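Local atomic coordinates of choline binding protein PCPA (Streptococcus pneumoniae, PDB entry 4CP6), a protein that is a vaccine antigen of the pneumococcus built on leucine-rich repeats, and is probably held at the cell surface by binding choline. Residues Ala148-Ile153 with Phe169-Leu175; Pro195-Leu201 with Glu218-Phe224; Asn188-Leu194 with Ser211-Val217. One frame throughout, in Å; residues are numbered along the deposited sequence.

Contact 1: residues Ala148-Ile153 with Phe169-Leu175; sequences ASLEYI and FSSSSKL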
loop_
_atom_site.group_PDB
_atom_site.type_symbol
_atom_site.label_atom_id
_atom_site.label_comp_id
_atom_site.label_asym_id
_atom_site.label_seq_id
_atom_site.Cartn_x
_atom_site.Cartn_y
_atom_site.Cartn_z
ATOM N N ALA A 148 5.435 -8.139 22.079
ATOM C CA ALA A 148 6.633 -7.322 22.150
ATOM C C ALA A 148 7.842 -7.919 21.441
ATOM O O ALA A 148 8.695 -7.198 20.929
ATOM C CB ALA A 148 6.979 -7.068 23.617
ATOM N N SER A 149 7.927 -9.269 21.387
ATOM C CA SER A 149 9.034 -9.953 20.755
ATOM C C SER A 149 9.067 -9.739 19.237
ATOM O O SER A 149 10.101 -9.970 18.644
ATOM C CB SER A 149 8.894 -11.451 21.014
ATOM O OG SER A 149 7.597 -11.910 20.685
ATOM N N LEU A 150 7.935 -9.358 18.628
ATOM C CA LEU A 150 7.886 -9.272 17.166
ATOM C C LEU A 150 8.800 -8.184 16.625
ATOM O O LEU A 150 8.669 -7.032 17.016
ATOM C CB LEU A 150 6.445 -9.068 16.738
ATOM C CG LEU A 150 6.226 -8.927 15.218
ATOM C CD1 LEU A 150 6.427 -10.275 14.507
ATOM C CD2 LEU A 150 4.843 -8.391 14.948
ATOM N N GLU A 151 9.717 -8.570 15.729
ATOM C CA GLU A 151 10.677 -7.636 15.139
ATOM C C GLU A 151 10.428 -7.314 13.664
ATOM O O GLU A 151 10.930 -6.278 13.190
ATOM C CB GLU A 151 12.089 -8.212 15.239
ATOM C CG GLU A 151 12.558 -8.378 16.677
ATOM C CD GLU A 151 13.974 -8.900 16.840
ATOM O OE1 GLU A 151 14.773 -8.792 15.883
ATOM O OE2 GLU A 151 14.290 -9.395 17.946
ATOM N N TYR A 152 9.751 -8.217 12.932
ATOM C CA TYR A 152 9.638 -8.096 11.497
ATOM C C TYR A 152 8.247 -8.495 11.045
ATOM O O TYR A 152 7.759 -9.563 11.411
ATOM C CB TYR A 152 10.648 -9.099 10.883
ATOM C CG TYR A 152 10.604 -9.173 9.373
ATOM C CD1 TYR A 152 11.322 -8.274 8.591
ATOM C CD2 TYR A 152 9.847 -10.147 8.721
ATOM C CE1 TYR A 152 11.253 -8.312 7.204
ATOM C CE2 TYR A 152 9.769 -10.193 7.334
ATOM C CZ TYR A 152 10.477 -9.271 6.584
ATOM O OH TYR A 152 10.367 -9.332 5.224
ATOM N N ILE A 153 7.632 -7.669 10.191
ATOM C CA ILE A 153 6.355 -7.991 9.534
ATOM C C ILE A 153 6.623 -8.004 8.037
ATOM O O ILE A 153 7.088 -6.992 7.498
ATOM C CB ILE A 153 5.256 -6.983 9.893
ATOM C CG1 ILE A 153 4.906 -7.089 11.391
ATOM C CG2 ILE A 153 4.016 -7.169 8.968
ATOM C CD1 ILE A 153 3.882 -6.041 11.847
ATOM N N PHE A 169 0.174 -3.082 19.218
ATOM C CA PHE A 169 1.463 -3.670 19.547
ATOM C C PHE A 169 1.645 -3.567 21.027
ATOM O O PHE A 169 1.473 -2.481 21.598
ATOM C CB PHE A 169 2.598 -2.921 18.807
ATOM C CG PHE A 169 2.371 -2.809 17.317
ATOM C CD1 PHE A 169 2.723 -3.851 16.458
ATOM C CD2 PHE A 169 1.753 -1.694 16.779
ATOM C CE1 PHE A 169 2.474 -3.751 15.082
ATOM C CE2 PHE A 169 1.505 -1.597 15.408
ATOM C CZ PHE A 169 1.880 -2.621 14.572
ATOM N N SER A 170 1.937 -4.700 21.669
ATOM C CA SER A 170 2.171 -4.762 23.109
ATOM C C SER A 170 3.274 -3.778 23.527
ATOM O O SER A 170 4.117 -3.368 22.701
ATOM C CB SER A 170 2.550 -6.177 23.501
ATOM O OG SER A 170 1.435 -7.029 23.273
ATOM N N SER A 171 3.270 -3.410 24.847
ATOM C CA SER A 171 4.275 -2.485 25.376
ATOM C C SER A 171 5.672 -3.063 25.206
ATOM O O SER A 171 5.838 -4.280 25.154
ATOM C CB SER A 171 4.006 -2.173 26.845
ATOM O OG SER A 171 3.999 -3.361 27.616
ATOM N N SER A 172 6.670 -2.201 25.086
ATOM C CA SER A 172 8.061 -2.570 24.894
ATOM C C SER A 172 8.249 -3.341 23.578
ATOM O O SER A 172 9.116 -4.210 23.490
ATOM C CB SER A 172 8.597 -3.399 26.063
ATOM O OG SER A 172 8.495 -2.673 27.281
ATOM N N SER A 173 7.507 -2.935 22.518
ATOM C CA SER A 173 7.634 -3.554 21.225
ATOM C C SER A 173 9.057 -3.486 20.690
ATOM O O SER A 173 9.736 -2.447 20.838
ATOM C CB SER A 173 6.725 -2.832 20.235
ATOM O OG SER A 173 6.885 -3.372 18.927
ATOM N N LYS A 174 9.502 -4.559 20.047
ATOM C CA LYS A 174 10.798 -4.632 19.372
ATOM C C LYS A 174 10.612 -4.547 17.838
ATOM O O LYS A 174 11.550 -4.849 17.094
ATOM C CB LYS A 174 11.571 -5.901 19.766
ATOM C CG LYS A 174 11.976 -5.919 21.257
ATOM C CD LYS A 174 12.650 -7.236 21.628
ATOM C CE LYS A 174 14.097 -7.363 21.216
ATOM N NZ LYS A 174 14.738 -8.556 21.842
ATOM N N LEU A 175 9.405 -4.119 17.389
ATOM C CA LEU A 175 9.108 -4.089 15.957
ATOM C C LEU A 175 9.992 -3.090 15.234
ATOM O O LEU A 175 9.940 -1.895 15.565
ATOM C CB LEU A 175 7.651 -3.788 15.735
ATOM C CG LEU A 175 7.204 -3.753 14.278
ATOM C CD1 LEU A 175 7.374 -5.122 13.607
ATOM C CD2 LEU A 175 5.751 -3.285 14.200
HETATM O O HOH W 1 6.596 -5.967 18.504
#

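Contact 2: residues Pro195-Leu201 with Glu218-Phe224; sequences PKSVKTL and EEGNESF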
loop_
_atom_site.group_PDB
_atom_site.type_symbol
_atom_site.label_atom_id
_atom_site.label_comp_id
_atom_site.label_asym_id
_atom_site.label_seq_id
_atom_site.Cartn_x
_atom_site.Cartn_y
_atom_site.Cartn_z
ATOM N N PRO A 195 5.149 1.719 16.793
ATOM C CA PRO A 195 5.998 1.752 17.996
ATOM C C PRO A 195 7.266 2.588 17.799
ATOM O O PRO A 195 7.736 2.804 16.667
ATOM C CB PRO A 195 6.342 0.281 18.244
ATOM C CG PRO A 195 5.178 -0.474 17.652
ATOM C CD PRO A 195 4.827 0.335 16.391
ATOM N N LYS A 196 7.852 3.016 18.925
ATOM C CA LYS A 196 9.083 3.794 18.944
ATOM C C LYS A 196 10.242 3.043 18.256
ATOM O O LYS A 196 11.140 3.675 17.695
ATOM C CB LYS A 196 9.437 4.096 20.420
ATOM C CG LYS A 196 10.767 4.782 20.678
ATOM C CD LYS A 196 11.058 4.918 22.192
ATOM C CE LYS A 196 12.417 5.541 22.424
ATOM N NZ LYS A 196 13.531 4.653 21.992
ATOM N N SER A 197 10.213 1.704 18.277
ATOM C CA SER A 197 11.293 0.902 17.711
ATOM C C SER A 197 11.316 0.814 16.151
ATOM O O SER A 197 12.301 0.328 15.587
ATOM C CB SER A 197 11.170 -0.526 18.249
ATOM O OG SER A 197 9.830 -0.980 18.119
ATOM N N VAL A 198 10.210 1.216 15.478
ATOM C CA VAL A 198 10.102 1.045 14.025
ATOM C C VAL A 198 11.095 1.943 13.320
ATOM O O VAL A 198 11.050 3.173 13.494
ATOM C CB VAL A 198 8.667 1.278 13.518
ATOM C CG1 VAL A 198 8.615 1.119 11.990
ATOM C CG2 VAL A 198 7.684 0.303 14.185
ATOM N N LYS A 199 11.997 1.316 12.538
ATOM C CA LYS A 199 13.030 2.056 11.814
ATOM C C LYS A 199 12.784 2.089 10.316
ATOM O O LYS A 199 13.225 3.046 9.666
ATOM C CB LYS A 199 14.394 1.413 12.090
ATOM C CG LYS A 199 15.565 2.219 11.545
ATOM C CD LYS A 199 16.905 1.575 11.850
ATOM C CE LYS A 199 18.026 2.406 11.271
ATOM N NZ LYS A 199 19.367 1.843 11.610
ATOM N N THR A 200 12.145 1.041 9.752
ATOM C CA THR A 200 11.995 0.918 8.306
ATOM C C THR A 200 10.573 0.547 7.980
ATOM O O THR A 200 10.013 -0.377 8.597
ATOM C CB THR A 200 12.954 -0.174 7.820
ATOM O OG1 THR A 200 14.291 0.205 8.167
ATOM C CG2 THR A 200 12.866 -0.420 6.303
ATOM N N LEU A 201 10.019 1.237 6.962
ATOM C CA LEU A 201 8.702 0.947 6.384
ATOM C C LEU A 201 8.866 0.703 4.913
ATOM O O LEU A 201 9.493 1.517 4.234
ATOM C CB LEU A 201 7.706 2.115 6.575
ATOM C CG LEU A 201 7.390 2.465 8.001
ATOM C CD1 LEU A 201 6.511 3.701 8.062
ATOM C CD2 LEU A 201 6.716 1.320 8.757
ATOM N N GLU A 218 4.674 6.578 18.078
ATOM C CA GLU A 218 5.012 6.625 19.498
ATOM C C GLU A 218 6.125 7.641 19.733
ATOM O O GLU A 218 7.054 7.765 18.931
ATOM C CB GLU A 218 5.464 5.257 19.978
ATOM C CG GLU A 218 5.613 5.152 21.486
ATOM C CD GLU A 218 5.921 3.770 22.031
ATOM O OE1 GLU A 218 6.234 2.882 21.226
ATOM O OE2 GLU A 218 5.820 3.554 23.261
ATOM N N GLU A 219 6.024 8.383 20.855
ATOM C CA GLU A 219 7.050 9.357 21.227
ATOM C C GLU A 219 8.435 8.696 21.261
ATOM O O GLU A 219 8.582 7.603 21.815
ATOM C CB GLU A 219 6.690 9.936 22.621
ATOM C CG GLU A 219 7.717 10.853 23.280
ATOM C CD GLU A 219 8.045 12.141 22.557
ATOM O OE1 GLU A 219 7.155 12.666 21.853
ATOM O OE2 GLU A 219 9.189 12.630 22.704
ATOM N N GLY A 220 9.427 9.362 20.672
ATOM C CA GLY A 220 10.783 8.850 20.702
ATOM C C GLY A 220 11.217 8.102 19.458
ATOM O O GLY A 220 12.385 7.725 19.356
ATOM N N ASN A 221 10.290 7.855 18.502
ATOM C CA ASN A 221 10.681 7.171 17.268
ATOM C C ASN A 221 11.714 8.046 16.551
ATOM O O ASN A 221 11.508 9.246 16.430
ATOM C CB ASN A 221 9.452 6.941 16.401
ATOM C CG ASN A 221 9.764 6.093 15.193
ATOM O OD1 ASN A 221 10.510 6.509 14.290
ATOM N ND2 ASN A 221 9.232 4.855 15.154
ATOM N N GLU A 222 12.826 7.447 16.128
ATOM C CA GLU A 222 13.912 8.223 15.519
ATOM C C GLU A 222 13.838 8.329 14.007
ATOM O O GLU A 222 14.644 9.061 13.421
ATOM C CB GLU A 222 15.282 7.592 15.892
ATOM C CG GLU A 222 15.644 7.719 17.369
ATOM C CD GLU A 222 16.821 6.888 17.843
ATOM O OE1 GLU A 222 17.470 6.213 17.009
ATOM O OE2 GLU A 222 17.083 6.898 19.067
ATOM N N SER A 223 12.899 7.593 13.358
ATOM C CA SER A 223 12.849 7.530 11.894
ATOM C C SER A 223 11.607 8.147 11.283
ATOM O O SER A 223 11.632 8.493 10.088
ATOM C CB SER A 223 12.951 6.066 11.466
ATOM O OG SER A 223 14.164 5.517 11.982
ATOM N N PHE A 224 10.533 8.284 12.075
ATOM C CA PHE A 224 9.227 8.752 11.582
ATOM C C PHE A 224 8.594 9.736 12.512
ATOM O O PHE A 224 8.944 9.785 13.699
ATOM C CB PHE A 224 8.259 7.543 11.428
ATOM C CG PHE A 224 8.835 6.497 10.517
ATOM C CD1 PHE A 224 8.884 6.699 9.137
ATOM C CD2 PHE A 224 9.414 5.348 11.034
ATOM C CE1 PHE A 224 9.506 5.766 8.296
ATOM C CE2 PHE A 224 10.031 4.420 10.198
ATOM C CZ PHE A 224 10.072 4.627 8.835
HETATM O O HOH W 2 13.497 4.797 17.107
HETATM O O HOH W 3 13.367 4.461 14.405
#

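Contact 3: residues Asn188-Leu194 with Ser211-Val217; sequences NLEKLTL and SLKHVDV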
loop_
_atom_site.group_PDB
_atom_site.type_symbol
_atom_site.label_atom_id
_atom_site.label_comp_id
_atom_site.label_asym_id
_atom_site.label_seq_id
_atom_site.Cartn_x
_atom_site.Cartn_y
_atom_site.Cartn_z
ATOM N N ASN A 188 -11.611 -1.473 7.379
ATOM C CA ASN A 188 -12.211 -1.191 8.678
ATOM C C ASN A 188 -11.227 -0.766 9.744
ATOM O O ASN A 188 -11.604 -0.712 10.923
ATOM C CB ASN A 188 -13.021 -2.415 9.151
ATOM C CG ASN A 188 -14.350 -2.484 8.447
ATOM O OD1 ASN A 188 -14.543 -3.253 7.509
ATOM N ND2 ASN A 188 -15.238 -1.567 8.776
ATOM N N LEU A 189 -9.968 -0.469 9.357
ATOM C CA LEU A 189 -8.947 -0.067 10.327
ATOM C C LEU A 189 -8.865 1.466 10.377
ATOM O O LEU A 189 -8.413 2.101 9.428
ATOM C CB LEU A 189 -7.579 -0.628 9.921
ATOM C CG LEU A 189 -6.446 -0.389 10.964
ATOM C CD1 LEU A 189 -6.695 -1.138 12.291
ATOM C CD2 LEU A 189 -5.097 -0.756 10.392
ATOM N N GLU A 190 -9.327 2.061 11.470
ATOM C CA GLU A 190 -9.389 3.516 11.517
ATOM C C GLU A 190 -8.150 4.190 12.077
ATOM O O GLU A 190 -7.949 5.390 11.859
ATOM C CB GLU A 190 -10.629 3.976 12.304
ATOM C CG GLU A 190 -11.918 3.456 11.673
ATOM C CD GLU A 190 -13.209 4.083 12.169
ATOM O OE1 GLU A 190 -13.500 3.974 13.382
ATOM O OE2 GLU A 190 -13.960 4.628 11.330
ATOM N N LYS A 191 -7.319 3.448 12.787
ATOM C CA LYS A 191 -6.113 4.049 13.362
ATOM C C LYS A 191 -5.073 3.004 13.575
ATOM O O LYS A 191 -5.388 1.805 13.663
ATOM C CB LYS A 191 -6.441 4.783 14.686
ATOM C CG LYS A 191 -6.955 3.881 15.812
ATOM C CD LYS A 191 -7.438 4.707 17.013
ATOM C CE LYS A 191 -7.638 3.850 18.251
ATOM N NZ LYS A 191 -8.337 4.605 19.341
ATOM N N LEU A 192 -3.816 3.454 13.669
ATOM C CA LEU A 192 -2.657 2.611 13.906
ATOM C C LEU A 192 -1.625 3.478 14.610
ATOM O O LEU A 192 -1.509 4.652 14.268
ATOM C CB LEU A 192 -2.096 2.115 12.532
ATOM C CG LEU A 192 -0.896 1.187 12.548
ATOM C CD1 LEU A 192 -1.273 -0.191 13.103
ATOM C CD2 LEU A 192 -0.311 1.044 11.167
ATOM N N THR A 193 -0.873 2.904 15.572
ATOM C CA THR A 193 0.244 3.592 16.221
ATOM C C THR A 193 1.510 2.808 15.978
ATOM O O THR A 193 1.631 1.655 16.444
ATOM C CB THR A 193 0.030 3.729 17.712
ATOM O OG1 THR A 193 -1.162 4.480 17.928
ATOM C CG2 THR A 193 1.207 4.462 18.391
ATOM N N LEU A 194 2.482 3.445 15.304
ATOM C CA LEU A 194 3.766 2.798 15.069
ATOM C C LEU A 194 4.621 2.857 16.341
ATOM O O LEU A 194 4.881 3.947 16.858
ATOM C CB LEU A 194 4.537 3.448 13.894
ATOM C CG LEU A 194 3.847 3.413 12.528
ATOM C CD1 LEU A 194 4.692 4.138 11.486
ATOM C CD2 LEU A 194 3.604 1.969 12.076
ATOM N N SER A 211 -9.837 3.232 5.122
ATOM C CA SER A 211 -10.407 3.411 6.446
ATOM C C SER A 211 -9.657 4.290 7.433
ATOM O O SER A 211 -10.243 4.707 8.449
ATOM C CB SER A 211 -10.570 2.026 7.059
ATOM O OG SER A 211 -9.339 1.307 7.030
ATOM N N LEU A 212 -8.361 4.523 7.204
ATOM C CA LEU A 212 -7.566 5.224 8.224
ATOM C C LEU A 212 -7.915 6.685 8.383
ATOM O O LEU A 212 -8.008 7.407 7.391
ATOM C CB LEU A 212 -6.068 5.074 7.943
ATOM C CG LEU A 212 -5.530 3.664 8.175
ATOM C CD1 LEU A 212 -4.209 3.443 7.407
ATOM C CD2 LEU A 212 -5.315 3.399 9.662
ATOM N N LYS A 213 -8.068 7.122 9.650
ATOM C CA LYS A 213 -8.279 8.538 9.952
ATOM C C LYS A 213 -6.974 9.174 10.436
ATOM O O LYS A 213 -6.754 10.369 10.236
ATOM C CB LYS A 213 -9.355 8.673 11.047
ATOM C CG LYS A 213 -10.735 8.271 10.568
ATOM C CD LYS A 213 -11.772 8.326 11.705
ATOM C CE LYS A 213 -13.130 7.920 11.165
ATOM N NZ LYS A 213 -14.176 7.951 12.230
ATOM N N HIS A 214 -6.116 8.372 11.075
ATOM C CA HIS A 214 -4.856 8.891 11.584
ATOM C C HIS A 214 -3.882 7.753 11.814
ATOM O O HIS A 214 -4.259 6.635 12.181
ATOM C CB HIS A 214 -5.024 9.799 12.854
ATOM C CG HIS A 214 -5.667 9.144 14.035
ATOM N ND1 HIS A 214 -7.048 9.115 14.186
ATOM C CD2 HIS A 214 -5.099 8.577 15.128
ATOM C CE1 HIS A 214 -7.276 8.490 15.336
ATOM N NE2 HIS A 214 -6.138 8.152 15.943
ATOM N N VAL A 215 -2.624 8.032 11.507
ATOM C CA VAL A 215 -1.507 7.119 11.770
ATOM C C VAL A 215 -0.655 7.865 12.797
ATOM O O VAL A 215 -0.156 8.952 12.507
ATOM C CB VAL A 215 -0.700 6.747 10.497
ATOM C CG1 VAL A 215 0.501 5.871 10.878
ATOM C CG2 VAL A 215 -1.593 6.043 9.460
ATOM N N ASP A 216 -0.544 7.309 13.996
ATOM C CA ASP A 216 0.241 7.905 15.091
ATOM C C ASP A 216 1.621 7.263 15.167
ATOM O O ASP A 216 1.824 6.156 14.654
ATOM C CB ASP A 216 -0.493 7.711 16.439
ATOM C CG ASP A 216 -1.851 8.374 16.567
ATOM O OD1 ASP A 216 -2.265 9.053 15.620
ATOM O OD2 ASP A 216 -2.497 8.207 17.626
ATOM N N VAL A 217 2.573 7.968 15.785
ATOM C CA VAL A 217 3.935 7.478 15.946
ATOM C C VAL A 217 4.294 7.661 17.412
ATOM O O VAL A 217 4.174 8.787 17.942
ATOM C CB VAL A 217 4.922 8.237 15.043
ATOM C CG1 VAL A 217 6.357 7.830 15.352
ATOM C CG2 VAL A 217 4.625 7.999 13.571
HETATM O O HOH W 4 -12.924 5.104 8.766
#

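Contact 1: residues Ala148-Ile153 with Phe169-Leu175
The side chain of Leu175 lies against Leu150 and Ile153 of the preceding repeat. Leu175 CD1 is 3.9 Å from Ile153 CG1 and 4.3 Å from Leu150 CG. All three residues are buried, so this apolar side of the contact faces the interior of the leucine-rich repeat solenoid. Ile153 CD1 extends the apolar patch to the ring edge of Phe169, 4.2 Å from Phe169 CE1. Beyond the segments, Phe169 also packs on Leu146 and Pro195.

The two backbones run close together on the outer part of the contact. Lys174 N donates a hydrogen bond to Ala148 O at 2.9 Å. Leu175 N instead donates to Ser173 OG at 3.0 Å, which makes an ST turn. Leu150 O, although 3.0 Å from Leu175 N, lies at a poor angle for a bond to it. Water 1 lies 2.8 Å from Leu150 O and 2.6 Å from Ser173 OG and bridges the two. The CA-H of Glu151 points at Lys174 O, with Glu151 CA 3.5 Å from Lys174 O.

At the surface, the aliphatic part of Lys174 runs beside Glu151. Ala148 CB meets the bend of the other segment, 3.4 Å from Ser171 O.

Between these two segments there is one direct backbone hydrogen bond and one bridging water; Glu151 and Ile153 bond on to Glu176 and Leu177 just beyond. The chemistry implies an association that rests on apolar burial and backbone polarity. The opposite charges, Glu151 OE2 and Lys174 NZ, lie 4.0 Å apart without forming a salt bridge.

Contact 2: residues Pro195-Leu201 with Glu218-Phe224
These are matching loops of successive coils in the leucine-rich repeat solenoid, joined by the side-chain amide of Asn221. Asn221 OD1 makes an Asx turn in its own loop, while ND2 bonds across. Pro195 opens a type I turn that closes at Val198. Its carbonyl also accepts from the other segment, with Asn221 ND2 3.0 Å from Pro195 O. Lys196 N donates to Glu218 OE1 at 2.8 Å. The Lys196 side chain lies along Gly220, in the type II turn from Glu218 to Asn221. Water 2 bridges Lys196 O to Glu222 N. The CA-CB bond of Ser197 points away from the other segment, and Ser197 OG probably hydrogen-bonds to the carbonyls of Leu175 and Ser173 in the previous coil. Val198 O takes a second bond from Asn221 ND2, also 3.0 Å. Asn221 OD1 meanwhile accepts from Ser223 N and Phe224 N. Water 3 bridges Val198 O to Ser223 OG. At the inner end, Leu201 makes a CH-pi contact with Phe224: Leu201 CD1 stands over the ring face, 3.8 Å from the Phe224 centroid.

Contact 3: residues Asn188-Leu194 with Ser211-Val217
This is a parallel strand pair, formed by strands 191-194 and 214-217 on adjacent turns of the leucine-rich repeat solenoid. Their axes approach to 4.5 Å and are inclined by 19°. The pairing is firmest at the C-terminal end. There Asp216 N donates to Leu192 O at 2.8 Å, and Leu194 N donates to Asp216 O at 2.9 Å. Asp216 therefore bonds to the residues flanking Thr193, as expected of a parallel bridge.

The loops before the strands are joined as well. Lys213 N donates to Glu190 O at 2.8 Å in a nearly straight bond, and Ser211 OG donates to Leu189 O at 2.7 Å. On the outside, Glu190 OE2 forms a salt bridge with Lys213 NZ at 3.4 Å. Water 4 links Glu190 OE2 to Ser211 O.

Thr193 and Asp216 share one face of the sheet with Lys191 and His214. Lys191 CB sits over the face of the His214 ring, 3.9 Å from its centroid. The other face carries Leu192, Leu194, Val215 and Val217. Leu194 CD1 lies 4.4 Å from Val217 CG2.

Residues of neighbouring strands pack against this apolar face. Leu192 packs on Leu167 and Phe169 of strand 166-169, Val215 on Tyr241 of strand 238-241, and Leu194 and Val217 on Leu231 of strand 230-233.

In the fold
The three contacts join neighbouring coils of one solenoid. Contact 1 precedes the other two in the chain. Contacts 2 and 3 join the same two coils, because each segment of contact 3 runs directly into one of contact 2. Their centres are about 15 Å apart, and a probable hydrogen bond from Glu218 N to Leu194 O (2.9 Å) adds to the chain connection. Contacts 1 and 2 have centres about 12 Å apart and meet at Ser197, where Ser197 OG is 2.7 Å from Leu175 O. Contacts 1 and 3, about 17 Å apart between centres, touch through Phe169, with Phe169 CD2 3.4 Å from Thr193 O.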